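Local structure of soluble lytic murein transglycosylase (Escherichia coli, 1SLY) at residues 473-478 against 493-498; 224-229 against 256-261; 321-326 against 343-348. The protein cleaves the glycosidic bonds between N-acetylmuramic acid and N-acetylglucosamine in peptidoglycan, leaving a 1,6-anhydro bond in the muramic acid residue. All coordinates share one frame; numbering follows the deposited sequence.

Contact 1: 473-478 against 493-498; sequences AIARQE and GLMQIM. With BLG (4-O-(4-O-sulfonyl-N-acetylglucosamininyl)-5-methylhydroxy-L-proline-taurine), chain B.
Ala475 and Met495 bring helix 468-479 against the loop that carries the GLMQ sequence of the lysozyme-like Slt domain, their CA atoms lying 4.6 Å apart. The apolar part of the contact is buried: the methyl of Ala475 meets the side of the Met495 chain, CB to CG 4.0 Å, while Met495 bends at its last torsion and its CE approaches Ile474 CG2 more loosely. Backbone contributes through the carbonyl of Leu494, which takes a CA-H...O contact from Ala475 and also pairs with Ser479 OG.

No hydrogen bond joins the two segments directly. The loop is held from within, where Gln496 NE2 donates in the plane of its own amide to a lone pair of Gly493 O at 2.8 Å, beside the bond from Gln496 N in the type I turn from Gly493 to Gln496. With its amide turned back this way, Gln496 offers its aliphatic part to Glu478.

In Glu478, the predicted active-site residue, the bend at chi2 (-73°) turns the carboxylate toward bulgecin, with OE1 alongside Gln496 CB at 3.5 Å. OE2 accepts from bulgecin O9 at 2.6 Å and is hydrogen-bonded to Tyr587 OH. From the other segment Met498 N donates to the acetamido O7 of the inhibitor at 2.8 Å. Helix and loop thus grip the inhibitor together, and its hydroxyl occupies the carboxylate, consistent with the predicted role of Glu478 in acid-base chemistry.

Contact 2: 224-229 against 256-261; sequences SVARQD and DIVAWR
Ala226 and Val258 stand at the closest backbone approach, 5.7 Å between CA atoms, where segments 224-229 and 256-261, on helices 212-228 and 248-259, run in the same general sense. The methyl of Ala226 points at the second helix and does much of the touching: its CB lies 3.7 Å from CG2 of Ile257. That branch is anti to the backbone N of Ile257, which leaves the longer CG1 arm beside the N and away from Ala226. Val258 CG2 is a more distant neighbour of the same methyl, at 4.4 Å.

Helix 230-243 follows helix 212-228 directly, and its Ala233 packs on both Ala226 and Val258. Contact 2 therefore joins two helices that are separated by one helix in the chain and share it as a neighbour, as in the stacked helices of the alpha-superhelical part of this enzyme.

At the solvent-exposed side, Arg261 lies with the carbon part of its side chain against the Ala226 carbonyl and Arg227. Bends at chi2 (-67°) and chi3 turn the chain past the end of helix 212-228, so that CD runs alongside Arg227, 3.9 Å from its CA, and the guanidinium meets that backbone obliquely. The contact is one of van der Waals packing, with no hydrogen bond across it. The like charges of Arg227 and Arg261 are near each other without touching, although Arg227 is poorly ordered and its position uncertain.

Contact 3: 321-326 against 343-348; sequences WRYWQA and HQLMQQ
Arg322 and Leu345 meet in a partly buried helix-helix contact between helix 319-331 and the end of helix 335-345 with the turn that follows, far from the active site. The two side chains reach across from their own helices and pass side by side, and CD2 of Leu345 comes over one face of the guanidinium, towards its rim, 3.6 Å from CZ. The other methyl of Leu345, CD1, packs 3.9 Å from Tyr323 CB, near the plane of the tyrosine ring. One leucine thus touches two successive residues of the first helix.

Beyond the leucine the contact is polar. Arg322 bends at chi3 (-74°), and its NH2 donates to Gln348 OE1 at 3.1 Å, with an N-H...O angle of 160°. The oxygen lies near the guanidinium plane, whereas the amide to which it belongs is turned 73° from that plane. Asp319 is shared by Arg322 NH2, in a salt bridge, and weakly by Gln348 NE2. Replacing Arg322 by an alanine removes the guanidinium, which would probably leave Asp319 without its salt-bridge mate and the Gln348 carbonyl without this donor, and uncover one side of Leu345.

Ala326, one turn on, touches Ala338, Ile341 and Leu342 of the other helix. Two antiparallel helices joined by a short connection and packed in this way form an alpha-alpha hairpin, the common building element of all-helical superhelical proteins.

In the fold
From the N terminus the contacts close in series, contact 2 first, then contact 3, then contact 1, and none nests in or crosses another. Contact 2 closes over 26 residues that include helix 230-243, tying helices 212-228 and 248-259 within the superhelical region. Contact 3 spans 16 residues and closes the hairpin of helices 319-331 and 335-345. Contact 1, inside the lysozyme-like Slt domain, closes 14 mostly non-helical residues and brings helix 468-479 to the loop before helix 499-508, at the inhibitor site. The centres lie 30 to 35 Å apart; even contacts 2 and 3 leave about 11 Å between nearest atoms.

Contact 1: 473-478 against 493-498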
loop_
_atom_site.group_PDB
_atom_site.type_symbol
_atom_site.label_atom_id
_atom_site.label_comp_id
_atom_site.label_asym_id
_atom_site.label_seq_id
_atom_site.Cartn_x
_atom_site.Cartn_y
_atom_site.Cartn_z
ATOM N N ALA A 473 -2.767 -17.650 8.838
ATOM C CA ALA A 473 -3.260 -17.004 7.626
ATOM C C ALA A 473 -3.507 -15.526 7.861
ATOM O O ALA A 473 -3.009 -14.744 7.083
ATOM C CB ALA A 473 -4.543 -17.625 7.205
ATOM N N ILE A 474 -4.206 -15.049 8.890
ATOM C CA ILE A 474 -4.408 -13.613 9.182
ATOM C C ILE A 474 -3.065 -12.852 9.386
ATOM O O ILE A 474 -2.780 -11.831 8.727
ATOM C CB ILE A 474 -5.347 -13.484 10.451
ATOM C CG1 ILE A 474 -6.731 -14.056 10.117
ATOM C CG2 ILE A 474 -5.566 -12.041 10.843
ATOM C CD1 ILE A 474 -7.624 -13.275 9.153
ATOM N N ALA A 475 -2.178 -13.411 10.221
ATOM C CA ALA A 475 -0.838 -12.862 10.479
ATOM C C ALA A 475 -0.012 -12.783 9.191
ATOM O O ALA A 475 0.519 -11.712 8.861
ATOM C CB ALA A 475 -0.146 -13.742 11.504
ATOM N N ARG A 476 0.009 -13.870 8.407
ATOM C CA ARG A 476 0.694 -13.945 7.093
ATOM C C ARG A 476 0.277 -12.835 6.135
ATOM O O ARG A 476 1.114 -12.122 5.615
ATOM C CB ARG A 476 0.404 -15.276 6.425
ATOM C CG ARG A 476 0.950 -15.605 5.068
ATOM C CD ARG A 476 2.440 -15.497 5.013
ATOM N NE ARG A 476 2.543 -14.265 4.311
ATOM C CZ ARG A 476 2.800 -14.157 3.015
ATOM N NH1 ARG A 476 3.246 -15.157 2.293
ATOM N NH2 ARG A 476 2.721 -12.978 2.427
ATOM N N GLN A 477 -1.001 -12.620 5.967
ATOM C CA GLN A 477 -1.514 -11.548 5.151
ATOM C C GLN A 477 -1.250 -10.163 5.750
ATOM O O GLN A 477 -0.941 -9.200 5.058
ATOM C CB GLN A 477 -3.021 -11.827 4.970
ATOM C CG GLN A 477 -3.940 -10.686 4.529
ATOM C CD GLN A 477 -3.663 -10.210 3.129
ATOM O OE1 GLN A 477 -3.909 -9.066 2.840
ATOM N NE2 GLN A 477 -3.184 -10.956 2.169
ATOM N N GLU A 478 -1.395 -10.015 7.060
ATOM C CA GLU A 478 -1.309 -8.680 7.652
ATOM C C GLU A 478 0.079 -8.082 7.655
ATOM O O GLU A 478 0.317 -6.955 7.278
ATOM C CB GLU A 478 -1.828 -8.734 9.063
ATOM C CG GLU A 478 -3.327 -8.851 9.147
ATOM C CD GLU A 478 -4.164 -7.604 8.791
ATOM O OE1 GLU A 478 -3.647 -6.506 8.459
ATOM O OE2 GLU A 478 -5.408 -7.720 8.851
ATOM N N GLY A 493 2.135 -4.459 14.424
ATOM C CA GLY A 493 2.628 -5.798 14.653
ATOM C C GLY A 493 2.210 -6.956 13.803
ATOM O O GLY A 493 1.599 -6.789 12.750
ATOM N N LEU A 494 2.524 -8.137 14.327
ATOM C CA LEU A 494 2.264 -9.437 13.696
ATOM C C LEU A 494 0.837 -9.634 13.124
ATOM O O LEU A 494 0.692 -10.111 12.012
ATOM C CB LEU A 494 2.618 -10.490 14.755
ATOM C CG LEU A 494 3.302 -11.726 14.235
ATOM C CD1 LEU A 494 4.609 -11.263 13.686
ATOM C CD2 LEU A 494 3.593 -12.765 15.306
ATOM N N MET A 495 -0.221 -9.244 13.817
ATOM C CA MET A 495 -1.588 -9.290 13.354
ATOM C C MET A 495 -2.175 -7.911 13.128
ATOM O O MET A 495 -3.375 -7.725 12.973
ATOM C CB MET A 495 -2.411 -10.021 14.350
ATOM C CG MET A 495 -2.112 -11.451 14.129
ATOM S SD MET A 495 -2.632 -12.443 15.517
ATOM C CE MET A 495 -4.298 -12.810 14.962
ATOM N N GLN A 496 -1.340 -6.905 13.078
ATOM C CA GLN A 496 -1.758 -5.553 12.769
ATOM C C GLN A 496 -3.008 -5.029 13.441
ATOM O O GLN A 496 -3.941 -4.540 12.817
ATOM C CB GLN A 496 -1.909 -5.424 11.261
ATOM C CG GLN A 496 -0.618 -5.561 10.483
ATOM C CD GLN A 496 0.233 -4.331 10.593
ATOM O OE1 GLN A 496 -0.052 -3.298 10.015
ATOM N NE2 GLN A 496 1.284 -4.345 11.363
ATOM N N ILE A 497 -2.903 -5.087 14.756
ATOM C CA ILE A 497 -3.933 -4.684 15.729
ATOM C C ILE A 497 -3.942 -3.189 15.902
ATOM O O ILE A 497 -2.903 -2.593 16.180
ATOM C CB ILE A 497 -3.663 -5.313 17.106
ATOM C CG1 ILE A 497 -3.621 -6.820 16.969
ATOM C CG2 ILE A 497 -4.771 -4.976 18.049
ATOM C CD1 ILE A 497 -2.994 -7.678 18.027
ATOM N N MET A 498 -5.065 -2.563 15.691
ATOM C CA MET A 498 -5.144 -1.128 15.918
ATOM C C MET A 498 -5.110 -0.847 17.435
ATOM O O MET A 498 -5.707 -1.601 18.204
ATOM C CB MET A 498 -6.439 -0.567 15.313
ATOM C CG MET A 498 -6.566 -0.562 13.816
ATOM S SD MET A 498 -5.797 0.863 13.035
ATOM C CE MET A 498 -7.164 1.950 13.399
HETATM C C1 BLG B . -9.396 -2.635 11.485
HETATM C C2 BLG B . -9.585 -3.018 12.963
HETATM C C3 BLG B . -11.091 -3.012 13.253
HETATM C C4 BLG B . -11.741 -1.703 12.784
HETATM C C5 BLG B . -11.379 -1.356 11.325
HETATM O O5 BLG B . -9.971 -1.385 11.145
HETATM O O1 BLG B . -8.035 -2.618 11.296
HETATM N N2 BLG B . -8.950 -4.293 13.261
HETATM C C7 BLG B . -7.994 -4.495 14.147
HETATM O O7 BLG B . -7.557 -3.617 14.889
HETATM C C8 BLG B . -7.519 -5.916 14.287
HETATM O O3 BLG B . -11.368 -3.166 14.636
HETATM O O4 BLG B . -13.148 -1.912 12.895
HETATM S S4 BLG B . -14.008 -1.092 13.929
HETATM O O41 BLG B . -13.172 -0.627 15.028
HETATM O O42 BLG B . -15.018 -1.972 14.474
HETATM O O43 BLG B . -14.653 -0.004 13.221
HETATM C C6 BLG B . -11.827 0.031 10.909
HETATM O O6 BLG B . -12.268 0.819 11.998
HETATM C CA BLG B . -6.249 -3.335 10.154
HETATM C CB BLG B . -7.603 -2.674 10.025
HETATM C CG BLG B . -7.207 -1.337 9.459
HETATM C CD BLG B . -6.247 -1.808 8.324
HETATM N N BLG B . -5.680 -3.122 8.832
HETATM C C9 BLG B . -6.287 -4.770 10.632
HETATM O O9 BLG B . -6.516 -5.493 9.428
HETATM C C10 BLG B . -5.110 -0.849 7.960
HETATM O O10 BLG B . -4.250 -0.382 8.716
HETATM N N3 BLG B . -5.083 -0.710 6.652
HETATM C C11 BLG B . -4.131 0.068 5.918
HETATM C C12 BLG B . -4.610 1.505 5.878
HETATM S S BLG B . -3.522 2.256 4.632
HETATM O OS1 BLG B . -3.648 3.760 4.844
HETATM O OS2 BLG B . -2.123 1.691 4.765
HETATM O OS3 BLG B . -3.958 1.835 3.242
#

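Contact 2: 224-229 against 256-261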
loop_
_atom_site.group_PDB
_atom_site.type_symbol
_atom_site.label_atom_id
_atom_site.label_comp_id
_atom_site.label_asym_id
_atom_site.label_seq_id
_atom_site.Cartn_x
_atom_site.Cartn_y
_atom_site.Cartn_z
ATOM N N SER A 224 -16.652 16.620 -7.177
ATOM C CA SER A 224 -16.942 16.906 -5.771
ATOM C C SER A 224 -18.436 17.132 -5.511
ATOM O O SER A 224 -18.954 16.531 -4.567
ATOM C CB SER A 224 -16.136 18.119 -5.352
ATOM O OG SER A 224 -14.755 17.828 -5.578
ATOM N N VAL A 225 -19.190 17.897 -6.326
ATOM C CA VAL A 225 -20.648 18.046 -6.102
ATOM C C VAL A 225 -21.361 16.672 -6.283
ATOM O O VAL A 225 -22.220 16.326 -5.462
ATOM C CB VAL A 225 -21.336 19.095 -7.083
ATOM C CG1 VAL A 225 -22.796 19.299 -6.678
ATOM C CG2 VAL A 225 -20.700 20.465 -6.980
ATOM N N ALA A 226 -21.021 15.806 -7.246
ATOM C CA ALA A 226 -21.669 14.486 -7.331
ATOM C C ALA A 226 -21.545 13.620 -6.063
ATOM O O ALA A 226 -22.383 12.775 -5.748
ATOM C CB ALA A 226 -21.089 13.732 -8.469
ATOM N N ARG A 227 -20.486 13.912 -5.319
ATOM C CA ARG A 227 -20.158 13.261 -4.059
ATOM C C ARG A 227 -20.958 13.867 -2.928
ATOM O O ARG A 227 -21.239 13.200 -1.946
ATOM C CB ARG A 227 -18.672 13.422 -3.815
ATOM C CG ARG A 227 -18.053 12.723 -2.633
ATOM C CD ARG A 227 -16.520 12.840 -2.719
ATOM N NE ARG A 227 -15.870 12.398 -1.475
ATOM C CZ ARG A 227 -14.554 12.223 -1.243
ATOM N NH1 ARG A 227 -13.623 12.407 -2.181
ATOM N NH2 ARG A 227 -14.165 11.834 -0.024
ATOM N N GLN A 228 -21.335 15.124 -3.034
ATOM C CA GLN A 228 -22.157 15.760 -1.998
ATOM C C GLN A 228 -23.644 15.423 -2.210
ATOM O O GLN A 228 -24.353 14.999 -1.296
ATOM C CB GLN A 228 -21.923 17.284 -2.052
ATOM C CG GLN A 228 -22.457 18.092 -0.876
ATOM C CD GLN A 228 -22.336 19.599 -1.030
ATOM O OE1 GLN A 228 -21.339 20.115 -1.526
ATOM N NE2 GLN A 228 -23.321 20.384 -0.618
ATOM N N ASP A 229 -24.096 15.637 -3.446
ATOM C CA ASP A 229 -25.451 15.326 -3.901
ATOM C C ASP A 229 -25.515 14.784 -5.346
ATOM O O ASP A 229 -25.624 15.577 -6.285
ATOM C CB ASP A 229 -26.343 16.602 -3.773
ATOM C CG ASP A 229 -27.820 16.505 -4.199
ATOM O OD1 ASP A 229 -28.380 15.390 -4.283
ATOM O OD2 ASP A 229 -28.445 17.558 -4.458
ATOM N N ASP A 256 -20.231 9.332 -16.160
ATOM C CA ASP A 256 -19.562 8.332 -15.327
ATOM C C ASP A 256 -19.355 8.852 -13.918
ATOM O O ASP A 256 -19.709 8.131 -12.988
ATOM C CB ASP A 256 -18.197 7.963 -15.804
ATOM C CG ASP A 256 -18.129 7.265 -17.136
ATOM O OD1 ASP A 256 -19.177 6.809 -17.647
ATOM O OD2 ASP A 256 -17.006 7.158 -17.673
ATOM N N ILE A 257 -18.862 10.086 -13.742
ATOM C CA ILE A 257 -18.699 10.713 -12.424
ATOM C C ILE A 257 -19.982 10.551 -11.626
ATOM O O ILE A 257 -19.824 10.129 -10.493
ATOM C CB ILE A 257 -18.385 12.244 -12.508
ATOM C CG1 ILE A 257 -16.902 12.425 -12.775
ATOM C CG2 ILE A 257 -18.727 12.963 -11.220
ATOM C CD1 ILE A 257 -16.555 13.851 -13.175
ATOM N N VAL A 258 -21.179 10.800 -12.196
ATOM C CA VAL A 258 -22.482 10.631 -11.497
ATOM C C VAL A 258 -22.964 9.163 -11.361
ATOM O O VAL A 258 -23.507 8.723 -10.336
ATOM C CB VAL A 258 -23.591 11.436 -12.214
ATOM C CG1 VAL A 258 -24.892 11.355 -11.444
ATOM C CG2 VAL A 258 -23.222 12.892 -12.268
ATOM N N ALA A 259 -22.693 8.369 -12.380
ATOM C CA ALA A 259 -23.051 6.966 -12.415
ATOM C C ALA A 259 -22.459 6.280 -11.197
ATOM O O ALA A 259 -23.188 5.628 -10.465
ATOM C CB ALA A 259 -22.514 6.366 -13.688
ATOM N N TRP A 260 -21.194 6.549 -10.885
ATOM C CA TRP A 260 -20.493 5.984 -9.710
ATOM C C TRP A 260 -21.199 6.217 -8.385
ATOM O O TRP A 260 -21.158 5.367 -7.513
ATOM C CB TRP A 260 -19.057 6.559 -9.548
ATOM C CG TRP A 260 -17.959 5.864 -10.310
ATOM C CD1 TRP A 260 -17.322 6.339 -11.428
ATOM C CD2 TRP A 260 -17.342 4.584 -10.011
ATOM N NE1 TRP A 260 -16.358 5.437 -11.837
ATOM C CE2 TRP A 260 -16.338 4.354 -10.997
ATOM C CE3 TRP A 260 -17.531 3.622 -9.011
ATOM C CZ2 TRP A 260 -15.526 3.215 -11.022
ATOM C CZ3 TRP A 260 -16.727 2.492 -9.032
ATOM C CH2 TRP A 260 -15.738 2.293 -10.026
ATOM N N ARG A 261 -21.867 7.348 -8.294
ATOM C CA ARG A 261 -22.634 7.806 -7.148
ATOM C C ARG A 261 -24.070 7.283 -6.977
ATOM O O ARG A 261 -24.736 7.585 -5.980
ATOM C CB ARG A 261 -22.662 9.335 -7.205
ATOM C CG ARG A 261 -21.347 9.972 -6.809
ATOM C CD ARG A 261 -21.107 9.699 -5.342
ATOM N NE ARG A 261 -19.724 9.291 -5.144
ATOM C CZ ARG A 261 -19.273 8.494 -4.178
ATOM N NH1 ARG A 261 -20.094 7.970 -3.267
ATOM N NH2 ARG A 261 -17.974 8.224 -4.137
#

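Contact 3: 321-326 against 343-348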
loop_
_atom_site.group_PDB
_atom_site.type_symbol
_atom_site.label_atom_id
_atom_site.label_comp_id
_atom_site.label_asym_id
_atom_site.label_seq_id
_atom_site.Cartn_x
_atom_site.Cartn_y
_atom_site.Cartn_z
ATOM N N TRP A 321 -13.833 -12.865 -13.755
ATOM C CA TRP A 321 -14.724 -12.823 -14.912
ATOM C C TRP A 321 -14.692 -14.104 -15.750
ATOM O O TRP A 321 -15.749 -14.611 -16.122
ATOM C CB TRP A 321 -14.348 -11.637 -15.701
ATOM C CG TRP A 321 -14.368 -10.387 -14.881
ATOM C CD1 TRP A 321 -13.562 -9.305 -15.110
ATOM C CD2 TRP A 321 -15.217 -10.068 -13.753
ATOM N NE1 TRP A 321 -13.880 -8.341 -14.199
ATOM C CE2 TRP A 321 -14.875 -8.765 -13.356
ATOM C CE3 TRP A 321 -16.227 -10.721 -13.018
ATOM C CZ2 TRP A 321 -15.499 -8.125 -12.282
ATOM C CZ3 TRP A 321 -16.846 -10.090 -11.955
ATOM C CH2 TRP A 321 -16.474 -8.802 -11.601
ATOM N N ARG A 322 -13.563 -14.743 -15.956
ATOM C CA ARG A 322 -13.590 -16.078 -16.534
ATOM C C ARG A 322 -14.417 -17.008 -15.664
ATOM O O ARG A 322 -15.197 -17.766 -16.225
ATOM C CB ARG A 322 -12.187 -16.680 -16.666
ATOM C CG ARG A 322 -11.591 -16.503 -18.070
ATOM C CD ARG A 322 -10.474 -17.502 -18.328
ATOM N NE ARG A 322 -9.338 -17.017 -17.557
ATOM C CZ ARG A 322 -8.333 -17.726 -17.038
ATOM N NH1 ARG A 322 -8.217 -19.049 -17.211
ATOM N NH2 ARG A 322 -7.431 -17.051 -16.328
ATOM N N TYR A 323 -14.378 -16.939 -14.335
ATOM C CA TYR A 323 -15.189 -17.815 -13.469
ATOM C C TYR A 323 -16.682 -17.489 -13.549
ATOM O O TYR A 323 -17.520 -18.406 -13.620
ATOM C CB TYR A 323 -14.795 -17.711 -11.978
ATOM C CG TYR A 323 -15.586 -18.626 -11.045
ATOM C CD1 TYR A 323 -15.272 -19.979 -10.913
ATOM C CD2 TYR A 323 -16.716 -18.142 -10.386
ATOM C CE1 TYR A 323 -16.070 -20.818 -10.168
ATOM C CE2 TYR A 323 -17.513 -18.972 -9.639
ATOM C CZ TYR A 323 -17.188 -20.301 -9.535
ATOM O OH TYR A 323 -17.993 -21.110 -8.760
ATOM N N TRP A 324 -17.100 -16.232 -13.523
ATOM C CA TRP A 324 -18.545 -15.951 -13.658
ATOM C C TRP A 324 -19.098 -16.154 -15.088
ATOM O O TRP A 324 -20.318 -16.325 -15.196
ATOM C CB TRP A 324 -18.855 -14.506 -13.124
ATOM C CG TRP A 324 -18.688 -14.449 -11.617
ATOM C CD1 TRP A 324 -17.656 -13.869 -10.918
ATOM C CD2 TRP A 324 -19.495 -15.112 -10.627
ATOM N NE1 TRP A 324 -17.773 -14.161 -9.582
ATOM C CE2 TRP A 324 -18.886 -14.911 -9.373
ATOM C CE3 TRP A 324 -20.669 -15.862 -10.663
ATOM C CZ2 TRP A 324 -19.417 -15.430 -8.196
ATOM C CZ3 TRP A 324 -21.192 -16.373 -9.495
ATOM C CH2 TRP A 324 -20.573 -16.160 -8.272
ATOM N N GLN A 325 -18.303 -16.191 -16.188
ATOM C CA GLN A 325 -18.822 -16.640 -17.493
ATOM C C GLN A 325 -19.143 -18.146 -17.350
ATOM O O GLN A 325 -20.236 -18.547 -17.729
ATOM C CB GLN A 325 -17.804 -16.499 -18.650
ATOM C CG GLN A 325 -17.453 -15.083 -19.183
ATOM C CD GLN A 325 -15.968 -14.773 -19.536
ATOM O OE1 GLN A 325 -15.182 -15.608 -19.980
ATOM N NE2 GLN A 325 -15.445 -13.572 -19.397
ATOM N N ALA A 326 -18.313 -19.030 -16.785
ATOM C CA ALA A 326 -18.605 -20.455 -16.645
ATOM C C ALA A 326 -19.699 -20.753 -15.640
ATOM O O ALA A 326 -20.336 -21.812 -15.627
ATOM C CB ALA A 326 -17.392 -21.248 -16.203
ATOM N N HIS A 343 -11.689 -26.022 -15.611
ATOM C CA HIS A 343 -10.431 -26.797 -15.640
ATOM C C HIS A 343 -9.189 -26.032 -16.040
ATOM O O HIS A 343 -8.120 -26.405 -15.595
ATOM C CB HIS A 343 -10.456 -27.929 -16.588
ATOM C CG HIS A 343 -11.190 -29.088 -16.019
ATOM N ND1 HIS A 343 -12.291 -29.637 -16.648
ATOM C CD2 HIS A 343 -10.991 -29.806 -14.888
ATOM C CE1 HIS A 343 -12.758 -30.643 -15.944
ATOM N NE2 HIS A 343 -11.984 -30.753 -14.883
ATOM N N GLN A 344 -9.298 -25.036 -16.893
ATOM C CA GLN A 344 -8.153 -24.168 -17.199
ATOM C C GLN A 344 -7.806 -23.279 -15.993
ATOM O O GLN A 344 -6.647 -23.237 -15.593
ATOM C CB GLN A 344 -8.466 -23.276 -18.402
ATOM C CG GLN A 344 -8.196 -23.902 -19.756
ATOM C CD GLN A 344 -8.722 -23.100 -20.940
ATOM O OE1 GLN A 344 -9.170 -21.963 -20.853
ATOM N NE2 GLN A 344 -8.712 -23.636 -22.139
ATOM N N LEU A 345 -8.788 -22.619 -15.353
ATOM C CA LEU A 345 -8.571 -21.806 -14.158
ATOM C C LEU A 345 -7.898 -22.669 -13.100
ATOM O O LEU A 345 -6.947 -22.242 -12.465
ATOM C CB LEU A 345 -9.892 -21.255 -13.556
ATOM C CG LEU A 345 -10.374 -19.905 -14.070
ATOM C CD1 LEU A 345 -11.550 -19.441 -13.301
ATOM C CD2 LEU A 345 -9.343 -18.848 -13.797
ATOM N N MET A 346 -8.270 -23.919 -12.940
ATOM C CA MET A 346 -7.659 -24.777 -11.930
ATOM C C MET A 346 -6.181 -25.005 -12.168
ATOM O O MET A 346 -5.564 -25.714 -11.384
ATOM C CB MET A 346 -8.285 -26.185 -11.880
ATOM C CG MET A 346 -9.691 -26.334 -11.402
ATOM S SD MET A 346 -10.263 -28.035 -11.506
ATOM C CE MET A 346 -8.944 -29.033 -10.843
ATOM N N GLN A 347 -5.612 -24.522 -13.259
ATOM C CA GLN A 347 -4.189 -24.728 -13.530
ATOM C C GLN A 347 -3.267 -23.622 -13.080
ATOM O O GLN A 347 -2.053 -23.675 -13.222
ATOM C CB GLN A 347 -3.988 -24.927 -14.987
ATOM C CG GLN A 347 -4.233 -26.377 -15.249
ATOM C CD GLN A 347 -4.749 -26.612 -16.640
ATOM O OE1 GLN A 347 -4.829 -25.724 -17.486
ATOM N NE2 GLN A 347 -5.138 -27.835 -16.924
ATOM N N GLN A 348 -3.912 -22.619 -12.548
ATOM C CA GLN A 348 -3.278 -21.424 -12.047
ATOM C C GLN A 348 -3.244 -21.445 -10.516
ATOM O O GLN A 348 -3.719 -22.392 -9.897
ATOM C CB GLN A 348 -4.078 -20.246 -12.580
ATOM C CG GLN A 348 -4.418 -20.377 -14.058
ATOM C CD GLN A 348 -5.133 -19.164 -14.580
ATOM O OE1 GLN A 348 -4.981 -18.814 -15.736
ATOM N NE2 GLN A 348 -5.914 -18.428 -13.826
#